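Local coordinates for protein DNA polymerase sliding clamp 3 (Sulfolobus tokodaii, PDB 3AIZ) that serves as a subunit of a DNA-encircling ring that tethers the polymerase catalytic subunit and other proteins to DNA during replication, at residues F21-I25 against V69-D73; D32-I36 against D48-A53; M1-I6 against D85-T91. All coordinates share one frame. Residues are numbered along the deposited sequence.

Interaction 1 (F21-I25 against V69-D73)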
loop_
_atom_site.group_PDB
_atom_site.type_symbol
_atom_site.label_atom_id
_atom_site.label_comp_id
_atom_site.label_asym_id
_atom_site.label_seq_id
_atom_site.Cartn_x
_atom_site.Cartn_y
_atom_site.Cartn_z
ATOM N N PHE C 21 -23.883 -4.499 22.265
ATOM C CA PHE C 21 -24.779 -5.457 22.906
ATOM C C PHE C 21 -26.223 -4.973 23.033
ATOM O O PHE C 21 -27.159 -5.723 22.752
ATOM C CB PHE C 21 -24.238 -5.847 24.283
ATOM C CG PHE C 21 -22.887 -6.498 24.239
ATOM C CD1 PHE C 21 -21.734 -5.736 24.320
ATOM C CD2 PHE C 21 -22.771 -7.871 24.105
ATOM C CE1 PHE C 21 -20.489 -6.332 24.275
ATOM C CE2 PHE C 21 -21.528 -8.473 24.058
ATOM C CZ PHE C 21 -20.386 -7.702 24.143
ATOM N N ILE C 22 -26.407 -3.727 23.458
ATOM C CA ILE C 22 -27.745 -3.220 23.738
ATOM C C ILE C 22 -28.026 -1.857 23.106
ATOM O O ILE C 22 -27.104 -1.107 22.786
ATOM C CB ILE C 22 -28.001 -3.145 25.254
ATOM C CG1 ILE C 22 -26.963 -2.247 25.926
ATOM C CG2 ILE C 22 -27.961 -4.534 25.864
ATOM C CD1 ILE C 22 -27.046 -2.257 27.435
ATOM N N ASP C 23 -29.308 -1.549 22.936
ATOM C CA ASP C 23 -29.734 -0.294 22.323
ATOM C C ASP C 23 -30.010 0.783 23.366
ATOM O O ASP C 23 -29.584 1.928 23.216
ATOM C CB ASP C 23 -30.983 -0.513 21.466
ATOM C CG ASP C 23 -30.706 -1.350 20.233
ATOM O OD1 ASP C 23 -29.526 -1.445 19.828
ATOM O OD2 ASP C 23 -31.669 -1.908 19.666
ATOM N N GLU C 24 -30.735 0.412 24.415
ATOM C CA GLU C 24 -31.052 1.336 25.497
ATOM C C GLU C 24 -30.376 0.891 26.785
ATOM O O GLU C 24 -30.391 -0.290 27.127
ATOM C CB GLU C 24 -32.568 1.425 25.697
ATOM C CG GLU C 24 -33.003 2.176 26.954
ATOM C CD GLU C 24 -33.060 1.290 28.191
ATOM O OE1 GLU C 24 -33.460 0.111 28.068
ATOM O OE2 GLU C 24 -32.713 1.776 29.291
ATOM N N ILE C 25 -29.773 1.837 27.498
ATOM C CA ILE C 25 -29.190 1.531 28.796
ATOM C C ILE C 25 -29.863 2.347 29.888
ATOM O O ILE C 25 -30.441 3.400 29.624
ATOM C CB ILE C 25 -27.671 1.787 28.834
ATOM C CG1 ILE C 25 -27.375 3.285 28.872
ATOM C CG2 ILE C 25 -26.987 1.127 27.648
ATOM C CD1 ILE C 25 -25.920 3.601 29.110
ATOM N N VAL C 69 -31.706 5.943 28.610
ATOM C CA VAL C 69 -31.436 6.777 27.446
ATOM C C VAL C 69 -30.961 5.939 26.263
ATOM O O VAL C 69 -30.197 4.990 26.433
ATOM C CB VAL C 69 -30.380 7.856 27.763
ATOM C CG1 VAL C 69 -29.072 7.212 28.204
ATOM C CG2 VAL C 69 -30.159 8.757 26.560
ATOM N N LYS C 70 -31.427 6.287 25.067
ATOM C CA LYS C 70 -30.978 5.616 23.854
ATOM C C LYS C 70 -29.459 5.724 23.748
ATOM O O LYS C 70 -28.911 6.822 23.664
ATOM C CB LYS C 70 -31.641 6.230 22.620
ATOM C CG LYS C 70 -31.259 5.558 21.311
ATOM C CD LYS C 70 -31.845 6.293 20.116
ATOM C CE LYS C 70 -31.415 5.647 18.807
ATOM N NZ LYS C 70 -31.869 6.427 17.622
ATOM N N LEU C 71 -28.785 4.579 23.754
ATOM C CA LEU C 71 -27.328 4.548 23.822
ATOM C C LEU C 71 -26.645 5.196 22.616
ATOM O O LEU C 71 -25.578 5.792 22.751
ATOM C CB LEU C 71 -26.837 3.110 24.005
ATOM C CG LEU C 71 -25.371 2.932 24.398
ATOM C CD1 LEU C 71 -25.070 3.666 25.693
ATOM C CD2 LEU C 71 -25.034 1.459 24.528
ATOM N N GLU C 72 -27.256 5.078 21.442
ATOM C CA GLU C 72 -26.662 5.616 20.219
ATOM C C GLU C 72 -26.466 7.132 20.286
ATOM O O GLU C 72 -25.391 7.644 19.971
ATOM C CB GLU C 72 -27.508 5.253 18.998
ATOM C CG GLU C 72 -26.940 5.770 17.685
ATOM C CD GLU C 72 -27.880 5.555 16.514
ATOM O OE1 GLU C 72 -28.888 4.836 16.682
ATOM O OE2 GLU C 72 -27.610 6.106 15.425
ATOM N N ASP C 73 -27.513 7.843 20.689
ATOM C CA ASP C 73 -27.452 9.294 20.803
ATOM C C ASP C 73 -26.468 9.711 21.886
ATOM O O ASP C 73 -25.711 10.668 21.717
ATOM C CB ASP C 73 -28.837 9.861 21.111
ATOM C CG ASP C 73 -29.825 9.614 19.994
ATOM O OD1 ASP C 73 -29.384 9.462 18.834
ATOM O OD2 ASP C 73 -31.042 9.574 20.274
#
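This is an antiparallel strand pairing at the edge of a sheet: the start of strand 24-29 meets the last residues of strand 65-70, just where that chain turns into helix 71-78. I25 and V69 form the hydrogen-bonded pair. V69 N donates to I25 O at 3.0 Å, while the return bond from I25 N to V69 O is weak at 3.4 Å. E24 and K70 follow as a non-hydrogen-bonded pair, CA to CA 4.6 Å. Past the strand, L71 N gives a short bond to D23 O (2.8 Å, 156°); K70 is the N-cap residue, so this amide belongs to the first turn of the helix. Apolar contact centres on L71, whose CD1 is 3.5 Å from I25 CD1 and whose CD2 is 4.4 Å from I22 CG1; I25 CG1 is also 4.3 Å from V69 CG1. I25 and L71 both touch F15 of helix 8-18. Three backbone bonds, one weak, thus carry the pairing into the helix above buried aliphatics, while K70 NZ bridges to E72 OE1 (3.5 Å) on the exposed side.

Interaction 2 (D32-I36 against D48-A53)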
loop_
_atom_site.group_PDB
_atom_site.type_symbol
_atom_site.label_atom_id
_atom_site.label_comp_id
_atom_site.label_asym_id
_atom_site.label_seq_id
_atom_site.Cartn_x
_atom_site.Cartn_y
_atom_site.Cartn_z
ATOM N N ASP C 32 -23.771 4.495 46.380
ATOM C CA ASP C 32 -22.494 3.802 46.240
ATOM C C ASP C 32 -21.769 4.190 44.952
ATOM O O ASP C 32 -20.545 4.316 44.934
ATOM C CB ASP C 32 -22.696 2.285 46.295
ATOM C CG ASP C 32 -23.196 1.813 47.648
ATOM O OD1 ASP C 32 -23.183 2.616 48.604
ATOM O OD2 ASP C 32 -23.599 0.634 47.756
ATOM N N GLY C 33 -22.531 4.377 43.879
ATOM C CA GLY C 33 -21.956 4.750 42.600
ATOM C C GLY C 33 -22.891 4.481 41.438
ATOM O O GLY C 33 -24.052 4.123 41.632
ATOM N N LEU C 34 -22.379 4.653 40.224
ATOM C CA LEU C 34 -23.170 4.439 39.019
ATOM C C LEU C 34 -23.242 2.965 38.645
ATOM O O LEU C 34 -22.237 2.359 38.273
ATOM C CB LEU C 34 -22.593 5.243 37.852
ATOM C CG LEU C 34 -23.237 5.007 36.484
ATOM C CD1 LEU C 34 -24.738 5.253 36.540
ATOM C CD2 LEU C 34 -22.586 5.887 35.427
ATOM N N LYS C 35 -24.436 2.391 38.745
ATOM C CA LYS C 35 -24.651 1.005 38.350
ATOM C C LYS C 35 -25.321 0.940 36.985
ATOM O O LYS C 35 -26.335 1.594 36.747
ATOM C CB LYS C 35 -25.494 0.265 39.390
ATOM C CG LYS C 35 -24.825 0.142 40.750
ATOM C CD LYS C 35 -25.708 -0.602 41.738
ATOM C CE LYS C 35 -25.041 -0.705 43.100
ATOM N NZ LYS C 35 -25.863 -1.492 44.059
ATOM N N ILE C 36 -24.739 0.156 36.087
ATOM C CA ILE C 36 -25.297 -0.033 34.757
ATOM C C ILE C 36 -25.456 -1.520 34.499
ATOM O O ILE C 36 -24.533 -2.299 34.727
ATOM C CB ILE C 36 -24.400 0.577 33.667
ATOM C CG1 ILE C 36 -24.156 2.060 33.944
ATOM C CG2 ILE C 36 -25.025 0.382 32.295
ATOM C CD1 ILE C 36 -23.158 2.692 33.008
ATOM N N ASP C 48 -22.952 -6.439 33.728
ATOM C CA ASP C 48 -23.090 -5.839 35.047
ATOM C C ASP C 48 -21.925 -4.898 35.332
ATOM O O ASP C 48 -20.805 -5.339 35.593
ATOM C CB ASP C 48 -23.165 -6.926 36.118
ATOM C CG ASP C 48 -23.433 -6.362 37.496
ATOM O OD1 ASP C 48 -24.218 -5.396 37.602
ATOM O OD2 ASP C 48 -22.860 -6.888 38.474
ATOM N N ILE C 49 -22.195 -3.598 35.285
ATOM C CA ILE C 49 -21.158 -2.591 35.476
ATOM C C ILE C 49 -21.351 -1.805 36.767
ATOM O O ILE C 49 -22.471 -1.442 37.127
ATOM C CB ILE C 49 -21.113 -1.605 34.294
ATOM C CG1 ILE C 49 -20.860 -2.354 32.984
ATOM C CG2 ILE C 49 -20.043 -0.548 34.524
ATOM C CD1 ILE C 49 -20.895 -1.470 31.755
ATOM N N LEU C 50 -20.248 -1.551 37.464
ATOM C CA LEU C 50 -20.270 -0.721 38.660
ATOM C C LEU C 50 -19.169 0.327 38.605
ATOM O O LEU C 50 -17.983 -0.003 38.587
ATOM C CB LEU C 50 -20.110 -1.572 39.919
ATOM C CG LEU C 50 -19.950 -0.780 41.220
ATOM C CD1 LEU C 50 -21.155 0.120 41.460
ATOM C CD2 LEU C 50 -19.734 -1.714 42.401
ATOM N N ILE C 51 -19.570 1.591 38.569
ATOM C CA ILE C 51 -18.626 2.698 38.563
ATOM C C ILE C 51 -18.769 3.485 39.859
ATOM O O ILE C 51 -19.595 4.391 39.953
ATOM C CB ILE C 51 -18.863 3.627 37.361
ATOM C CG1 ILE C 51 -18.902 2.815 36.064
ATOM C CG2 ILE C 51 -17.788 4.695 37.296
ATOM C CD1 ILE C 51 -19.178 3.642 34.831
ATOM N N PRO C 52 -17.963 3.127 40.869
ATOM C CA PRO C 52 -18.026 3.704 42.216
ATOM C C PRO C 52 -17.886 5.222 42.211
ATOM O O PRO C 52 -17.354 5.793 41.259
ATOM C CB PRO C 52 -16.825 3.069 42.924
ATOM C CG PRO C 52 -16.579 1.802 42.184
ATOM C CD PRO C 52 -16.910 2.105 40.756
ATOM N N ALA C 53 -18.362 5.861 43.275
ATOM C CA ALA C 53 -18.290 7.311 43.399
ATOM C C ALA C 53 -16.856 7.814 43.268
ATOM O O ALA C 53 -16.609 8.866 42.679
ATOM C CB ALA C 53 -18.890 7.754 44.723
#
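I36, I49 and I51 have the largest areas buried here, 80, 63 and 61 Å², and all three point to the same face of the antiparallel hairpin formed by strands 33-39 and 45-52. I36 sits opposite I49 in a hydrogen-bonded pair: I36 N reaches I49 O at 3.0 Å, I49 N reaches I36 O at 2.7 Å, and their CB atoms are 4.0 Å apart. I51 pairs likewise with L34, with both L34 N to I51 O and I51 N to L34 O at 2.8 Å and CB to CB 4.1 Å. Helix 8-18 packs on the isoleucines through F11, I14, F15 and L18, whereas L34 meets L27, F29 and F56. On the other face K35 CG lies 3.7 Å from L50 CD1. At the far end A53 N donates to D32 O (3.1 Å), and G33 meets P52 with CA atoms 4.1 Å apart, where a side chain on G33 would clash. One face of the hairpin is thus aliphatic and buried; the other, with K35 and L50, is more polar and exposed.

Interaction 3 (M1-I6 against D85-T91)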
loop_
_atom_site.group_PDB
_atom_site.type_symbol
_atom_site.label_atom_id
_atom_site.label_comp_id
_atom_site.label_asym_id
_atom_site.label_seq_id
_atom_site.Cartn_x
_atom_site.Cartn_y
_atom_site.Cartn_z
ATOM N N MET C 1 -29.288 14.416 40.078
ATOM C CA MET C 1 -27.911 14.264 40.535
ATOM C C MET C 1 -26.926 15.008 39.638
ATOM O O MET C 1 -27.286 15.468 38.556
ATOM C CB MET C 1 -27.536 12.781 40.633
ATOM C CG MET C 1 -28.158 11.894 39.561
ATOM S SD MET C 1 -27.659 12.320 37.881
ATOM C CE MET C 1 -25.878 12.186 38.009
ATOM N N ARG C 2 -25.684 15.122 40.100
ATOM C CA ARG C 2 -24.643 15.816 39.348
ATOM C C ARG C 2 -23.296 15.115 39.503
ATOM O O ARG C 2 -22.772 14.992 40.610
ATOM C CB ARG C 2 -24.538 17.275 39.799
ATOM C CG ARG C 2 -23.557 18.107 38.988
ATOM C CD ARG C 2 -23.556 19.557 39.446
ATOM N NE ARG C 2 -22.640 20.382 38.664
ATOM C CZ ARG C 2 -21.351 20.542 38.948
ATOM N NH1 ARG C 2 -20.592 21.314 38.181
ATOM N NH2 ARG C 2 -20.820 19.930 39.999
ATOM N N VAL C 3 -22.739 14.665 38.382
ATOM C CA VAL C 3 -21.497 13.901 38.388
ATOM C C VAL C 3 -20.485 14.472 37.394
ATOM O O VAL C 3 -20.860 14.972 36.333
ATOM C CB VAL C 3 -21.764 12.416 38.060
ATOM C CG1 VAL C 3 -20.462 11.660 37.894
ATOM C CG2 VAL C 3 -22.618 11.779 39.146
ATOM N N LYS C 4 -19.204 14.398 37.743
ATOM C CA LYS C 4 -18.146 14.928 36.887
ATOM C C LYS C 4 -17.032 13.914 36.638
ATOM O O LYS C 4 -16.467 13.352 37.577
ATOM C CB LYS C 4 -17.558 16.206 37.491
ATOM C CG LYS C 4 -16.380 16.773 36.712
ATOM C CD LYS C 4 -15.772 17.973 37.420
ATOM C CE LYS C 4 -14.597 18.540 36.638
ATOM N NZ LYS C 4 -13.997 19.724 37.316
ATOM N N VAL C 5 -16.719 13.692 35.366
ATOM C CA VAL C 5 -15.644 12.788 34.976
ATOM C C VAL C 5 -14.488 13.573 34.374
ATOM O O VAL C 5 -14.702 14.485 33.576
ATOM C CB VAL C 5 -16.125 11.760 33.936
ATOM C CG1 VAL C 5 -14.963 10.902 33.458
ATOM C CG2 VAL C 5 -17.233 10.897 34.513
ATOM N N ILE C 6 -13.263 13.221 34.752
ATOM C CA ILE C 6 -12.088 13.890 34.205
ATOM C C ILE C 6 -11.619 13.240 32.903
ATOM O O ILE C 6 -11.655 13.865 31.844
ATOM C CB ILE C 6 -10.930 13.939 35.217
ATOM C CG1 ILE C 6 -11.306 14.825 36.406
ATOM C CG2 ILE C 6 -9.665 14.459 34.552
ATOM C CD1 ILE C 6 -10.211 14.960 37.442
ATOM N N ASP C 85 -10.960 17.074 27.657
ATOM C CA ASP C 85 -12.360 17.371 27.937
ATOM C C ASP C 85 -12.796 16.776 29.267
ATOM O O ASP C 85 -12.521 15.612 29.553
ATOM C CB ASP C 85 -13.260 16.829 26.826
ATOM C CG ASP C 85 -13.525 17.846 25.741
ATOM O OD1 ASP C 85 -13.468 19.059 26.036
ATOM O OD2 ASP C 85 -13.800 17.434 24.595
ATOM N N SER C 86 -13.472 17.582 30.077
ATOM C CA SER C 86 -14.097 17.088 31.296
ATOM C C SER C 86 -15.585 16.898 31.033
ATOM O O SER C 86 -16.191 17.667 30.289
ATOM C CB SER C 86 -13.873 18.059 32.458
ATOM O OG SER C 86 -14.400 19.342 32.165
ATOM N N LEU C 87 -16.172 15.870 31.634
ATOM C CA LEU C 87 -17.567 15.539 31.365
ATOM C C LEU C 87 -18.458 15.744 32.587
ATOM O O LEU C 87 -18.038 15.513 33.718
ATOM C CB LEU C 87 -17.680 14.102 30.852
ATOM C CG LEU C 87 -19.062 13.635 30.395
ATOM C CD1 LEU C 87 -18.956 12.845 29.103
ATOM C CD2 LEU C 87 -19.745 12.815 31.479
ATOM N N TYR C 88 -19.689 16.184 32.345
ATOM C CA TYR C 88 -20.659 16.390 33.413
ATOM C C TYR C 88 -21.982 15.711 33.080
ATOM O O TYR C 88 -22.509 15.867 31.978
ATOM C CB TYR C 88 -20.898 17.885 33.648
ATOM C CG TYR C 88 -19.695 18.645 34.167
ATOM C CD1 TYR C 88 -18.775 19.208 33.291
ATOM C CD2 TYR C 88 -19.488 18.810 35.530
ATOM C CE1 TYR C 88 -17.677 19.907 33.759
ATOM C CE2 TYR C 88 -18.393 19.509 36.007
ATOM C CZ TYR C 88 -17.489 20.054 35.117
ATOM O OH TYR C 88 -16.397 20.750 35.583
ATOM N N LEU C 89 -22.512 14.956 34.033
ATOM C CA LEU C 89 -23.819 14.333 33.878
ATOM C C LEU C 89 -24.770 14.919 34.909
ATOM O O LEU C 89 -24.381 15.156 36.050
ATOM C CB LEU C 89 -23.717 12.817 34.046
ATOM C CG LEU C 89 -22.825 12.095 33.034
ATOM C CD1 LEU C 89 -22.647 10.633 33.414
ATOM C CD2 LEU C 89 -23.391 12.223 31.629
ATOM N N GLU C 90 -26.015 15.159 34.509
ATOM C CA GLU C 90 -26.963 15.835 35.384
ATOM C C GLU C 90 -28.405 15.597 34.947
ATOM O O GLU C 90 -28.657 15.122 33.841
ATOM C CB GLU C 90 -26.654 17.335 35.416
ATOM C CG GLU C 90 -27.307 18.098 36.556
ATOM C CD GLU C 90 -26.763 19.510 36.693
ATOM O OE1 GLU C 90 -25.845 19.873 35.925
ATOM O OE2 GLU C 90 -27.251 20.254 37.571
ATOM N N THR C 91 -29.348 15.921 35.826
ATOM C CA THR C 91 -30.767 15.786 35.520
ATOM C C THR C 91 -31.468 17.136 35.628
ATOM O O THR C 91 -31.370 17.813 36.651
ATOM C CB THR C 91 -31.456 14.783 36.465
ATOM O OG1 THR C 91 -30.820 13.505 36.359
ATOM C CG2 THR C 91 -32.928 14.643 36.110
#
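Four backbone hydrogen bonds join strand 2-5 to strand 86-91, whose directions differ by 163°. V3 N reaches L89 O at 2.9 Å and L89 N reaches V3 O at 2.8 Å; V5 N to L87 O and L87 N to V5 O are both 2.8 Å. A weak fifth, T91 N to M1 O, is 3.5 Å long. CA-H...O contacts lie between them, such as K4 CA to L87 O at 3.2 Å and Y88 CA to V3 O at 3.3 Å. The two strands are neighbours in an antiparallel sheet of the PCNA N-terminal domain, strand 2-5 lying between 58-60 and 86-91. Apolar contacts occupy one face: V5 CB is 4.2 Å from L87 CB and V3 CB 4.5 Å from L89 CB, with F29 of strand 24-29 touching V3 and L89. Polar and aromatic groups share the other face. Y88 CD2 lies over one face of the R2 guanidinium, R2 NH1 comes within 3.6 Å of Y88 CE2, and K4 CE is 3.0 Å from Y88 OH. R2 NH2 forms its salt bridge with E58.

All three contacts fall within the PCNA N-terminal domain and are nested along the chain: interaction 2 lies inside the loop closed by interaction 1, which lies inside the loop closed by interaction 3. Interactions 1 and 2 belong to one antiparallel sheet, where strands 65-70, 24-29, 33-39 and 45-52 follow in that order; their centres are 17 Å apart. Interaction 3 joins strands of a separate sheet, with its centre 19 Å from that of interaction 1 and 14 Å from that of interaction 2. Helix 71-78, entered in interaction 1, leads on to strand 86-91 of interaction 3. No two contacts touch. Interactions 1 and 3 join segments 44 and 79 residues apart, while interaction 2 is a local hairpin, all within a subunit of the ring through which DNA passes.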